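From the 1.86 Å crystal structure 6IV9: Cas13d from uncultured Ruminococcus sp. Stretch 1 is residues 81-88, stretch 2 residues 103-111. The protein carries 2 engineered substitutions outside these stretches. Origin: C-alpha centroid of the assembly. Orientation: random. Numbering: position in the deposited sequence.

Stretch 1 81-88: AVLEYEVD
Stretch 2 103-111: SNIELGDVN

Two strands, 81-88 and 105-110, run in nearly the same direction, 13° between their axes, but their axes come no closer than 8.2 Å. At that spacing no backbone-to-backbone hydrogen bond joins them, so side chains must carry the contact. The register steps forward along both stretches: Glu84 CA lies 6.5 Å from Ser103 CA, Tyr85 CA 7.9 Å from Leu107 CA, and Val87 CA 8.3 Å from Val110 CA. Together the stretches bury 431 Å².

Stretch 1 is extended except at Glu84, where phi/psi of -106/-53 breaks the alternation. As a result the consecutive residues Glu84 and Tyr85 both point their CA-to-CB bonds toward stretch 2. Alternation then resumes, with Glu86 pointing away and Val87 toward.

Glu84 serves the loop that leads into the second strand. Its chi1 and chi2 are both m (-70° and -85°), a folded side chain with chi3 at 7°, and its carboxylate takes two hydrogen bonds from neighbouring residues: Ser103 OG donates to Glu84 OE1 at 2.7 Å, and Asn104 N donates to Glu84 OE2 at 2.7 Å with a nearly straight angle of 168°. Ser103 is t at chi1 (-171°). Asn104, at phi/psi -113/-17 and chi1 m, points sideways, yet its end comes nearer, leaving ND2 4.1 Å from Val82 CG2.

Tyr85 reaches across with chi1 m (-63°) and chi2 88°, placing its hydroxyl against the backbone of the opposing strand. Tyr85 OH donates to Ile105 O at 3.2 Å, which lies at the ring edge, and accepts from Leu107 N at 3.2 Å and 152°. One hydroxyl thus satisfies a carbonyl and an amide two residues apart. The ring is used as well: Leu107 CB sits over one face, 3.7 Å from the centroid of the Tyr85 ring and 13° off its normal, a CH-pi contact. Ile105, chi1 p (56°) and chi2 t, points sideways but brings its end nearer; its CG1 lies 4.4 Å from Tyr85 CE1 and 3.8 Å from Glu84 CD.

Beyond the tyrosine the chemistry becomes purely apolar. Leu107, chi1 t (-161°) and chi2 p (57°), reaches Val87 with CD2 3.9 Å from Val87 CG2. Val87 CG1 meets Val110 CG1 at 3.8 Å, both valines being t at chi1. Gly108, at -98/-136, and Asp109 separate Leu107 from Val110, and both of those point toward stretch 1.

The rule to read here is economical: where strands stand too far apart for backbone pairing, a long tyrosine bridges the gap to main-chain atoms of the second strand, a folded glutamate holds the loop before it through one side-chain hydroxyl and one amide, and aliphatic side chains fill the rest.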

# COMPACT_ATOMS: atom_id res chain seq x y z
N ALA A 81 -13.94 -20.17 -7.49
CA ALA A 81 -14.83 -20.22 -8.66
C ALA A 81 -15.55 -21.57 -8.69
O ALA A 81 -14.92 -22.56 -8.41
CB ALA A 81 -14.03 -20.04 -9.91
N VAL A 82 -16.84 -21.56 -8.95
CA VAL A 82 -17.60 -22.82 -9.12
C VAL A 82 -17.87 -22.94 -10.61
O VAL A 82 -18.55 -22.08 -11.14
CB VAL A 82 -18.93 -22.78 -8.34
CG1 VAL A 82 -19.81 -23.96 -8.67
CG2 VAL A 82 -18.71 -22.68 -6.85
N LEU A 83 -17.28 -23.93 -11.27
CA LEU A 83 -17.57 -24.08 -12.71
C LEU A 83 -19.03 -24.50 -12.81
O LEU A 83 -19.41 -25.48 -12.20
CB LEU A 83 -16.65 -25.13 -13.32
CG LEU A 83 -15.36 -24.58 -13.90
CD1 LEU A 83 -14.35 -25.69 -14.13
CD2 LEU A 83 -15.65 -23.83 -15.17
N GLU A 84 -19.82 -23.75 -13.56
CA GLU A 84 -21.26 -24.06 -13.63
C GLU A 84 -21.62 -24.69 -14.97
O GLU A 84 -22.27 -25.71 -14.97
CB GLU A 84 -22.05 -22.77 -13.47
CG GLU A 84 -21.99 -22.18 -12.07
CD GLU A 84 -23.01 -22.74 -11.09
OE1 GLU A 84 -23.68 -23.68 -11.44
OE2 GLU A 84 -23.10 -22.22 -10.00
N TYR A 85 -21.25 -24.04 -16.06
CA TYR A 85 -21.67 -24.58 -17.37
C TYR A 85 -20.59 -24.44 -18.42
O TYR A 85 -19.79 -23.55 -18.36
CB TYR A 85 -22.86 -23.79 -17.90
CG TYR A 85 -24.09 -23.87 -17.04
CD1 TYR A 85 -24.29 -22.99 -16.01
CD2 TYR A 85 -25.05 -24.85 -17.26
CE1 TYR A 85 -25.41 -23.05 -15.21
CE2 TYR A 85 -26.17 -24.93 -16.47
CZ TYR A 85 -26.35 -24.03 -15.43
OH TYR A 85 -27.44 -24.09 -14.64
N GLU A 86 -20.64 -25.35 -19.38
CA GLU A 86 -19.80 -25.27 -20.58
C GLU A 86 -20.79 -25.03 -21.72
O GLU A 86 -21.76 -25.74 -21.78
CB GLU A 86 -19.02 -26.56 -20.79
CG GLU A 86 -18.26 -26.56 -22.09
CD GLU A 86 -17.61 -27.90 -22.32
OE1 GLU A 86 -17.14 -28.49 -21.35
OE2 GLU A 86 -17.59 -28.34 -23.45
N VAL A 87 -20.54 -24.02 -22.55
CA VAL A 87 -21.46 -23.67 -23.66
C VAL A 87 -20.70 -23.76 -24.98
O VAL A 87 -19.57 -23.34 -25.02
CB VAL A 87 -22.06 -22.27 -23.47
CG1 VAL A 87 -22.96 -21.86 -24.62
CG2 VAL A 87 -22.77 -22.12 -22.15
N ASP A 88 -21.33 -24.33 -26.00
CA ASP A 88 -20.68 -24.44 -27.32
C ASP A 88 -20.96 -23.15 -28.08
O ASP A 88 -22.10 -22.78 -28.18
CB ASP A 88 -21.18 -25.65 -28.12
CG ASP A 88 -20.47 -25.75 -29.45
OD1 ASP A 88 -20.88 -25.06 -30.38
OD2 ASP A 88 -19.50 -26.47 -29.52
N SER A 103 -24.41 -25.80 -7.31
CA SER A 103 -24.87 -24.80 -8.31
C SER A 103 -25.49 -23.55 -7.67
O SER A 103 -26.31 -23.70 -6.80
CB SER A 103 -25.76 -25.41 -9.33
OG SER A 103 -26.01 -24.49 -10.37
N ASN A 104 -25.11 -22.38 -8.17
CA ASN A 104 -25.60 -21.08 -7.66
C ASN A 104 -26.46 -20.36 -8.70
O ASN A 104 -27.14 -19.43 -8.33
CB ASN A 104 -24.43 -20.19 -7.28
CG ASN A 104 -23.65 -20.82 -6.16
OD1 ASN A 104 -24.24 -21.25 -5.18
ND2 ASN A 104 -22.35 -20.93 -6.31
N ILE A 105 -26.38 -20.76 -9.96
CA ILE A 105 -27.14 -20.06 -11.01
C ILE A 105 -27.75 -21.08 -11.96
O ILE A 105 -27.20 -22.14 -12.11
CB ILE A 105 -26.23 -19.07 -11.75
CG1 ILE A 105 -25.00 -19.77 -12.32
CG2 ILE A 105 -25.85 -17.92 -10.84
CD1 ILE A 105 -24.12 -18.89 -13.14
N GLU A 106 -28.86 -20.69 -12.57
CA GLU A 106 -29.59 -21.54 -13.54
C GLU A 106 -29.43 -20.86 -14.90
O GLU A 106 -29.74 -19.70 -14.99
CB GLU A 106 -31.05 -21.64 -13.14
CG GLU A 106 -31.91 -22.33 -14.17
CD GLU A 106 -32.73 -23.48 -13.63
OE1 GLU A 106 -33.16 -23.41 -12.47
OE2 GLU A 106 -32.94 -24.44 -14.38
N LEU A 107 -28.92 -21.58 -15.88
CA LEU A 107 -28.75 -20.98 -17.21
C LEU A 107 -30.04 -21.12 -17.99
O LEU A 107 -30.59 -22.20 -18.05
CB LEU A 107 -27.59 -21.66 -17.93
CG LEU A 107 -26.98 -20.89 -19.09
CD1 LEU A 107 -26.50 -19.54 -18.64
CD2 LEU A 107 -25.84 -21.67 -19.72
N GLY A 108 -30.48 -20.02 -18.57
CA GLY A 108 -31.68 -20.02 -19.41
C GLY A 108 -31.27 -20.10 -20.87
O GLY A 108 -30.39 -20.87 -21.19
N ASP A 109 -31.89 -19.30 -21.71
CA ASP A 109 -31.57 -19.35 -23.14
C ASP A 109 -30.20 -18.74 -23.42
O ASP A 109 -29.88 -17.73 -22.83
CB ASP A 109 -32.68 -18.69 -23.95
CG ASP A 109 -32.39 -18.67 -25.43
OD1 ASP A 109 -32.24 -19.74 -26.01
OD2 ASP A 109 -32.31 -17.58 -25.97
N VAL A 110 -29.43 -19.38 -24.29
CA VAL A 110 -28.13 -18.84 -24.76
C VAL A 110 -28.24 -18.71 -26.27
O VAL A 110 -28.63 -19.65 -26.90
CB VAL A 110 -26.94 -19.76 -24.41
CG1 VAL A 110 -25.66 -19.27 -25.06
CG2 VAL A 110 -26.75 -19.89 -22.92
N ASN A 111 -27.91 -17.55 -26.80
CA ASN A 111 -27.94 -17.33 -28.27
C ASN A 111 -26.71 -16.51 -28.67
O ASN A 111 -25.89 -16.21 -27.82
CB ASN A 111 -29.25 -16.76 -28.78
CG ASN A 111 -29.56 -15.43 -28.17
OD1 ASN A 111 -28.82 -14.49 -28.33
ND2 ASN A 111 -30.66 -15.35 -27.45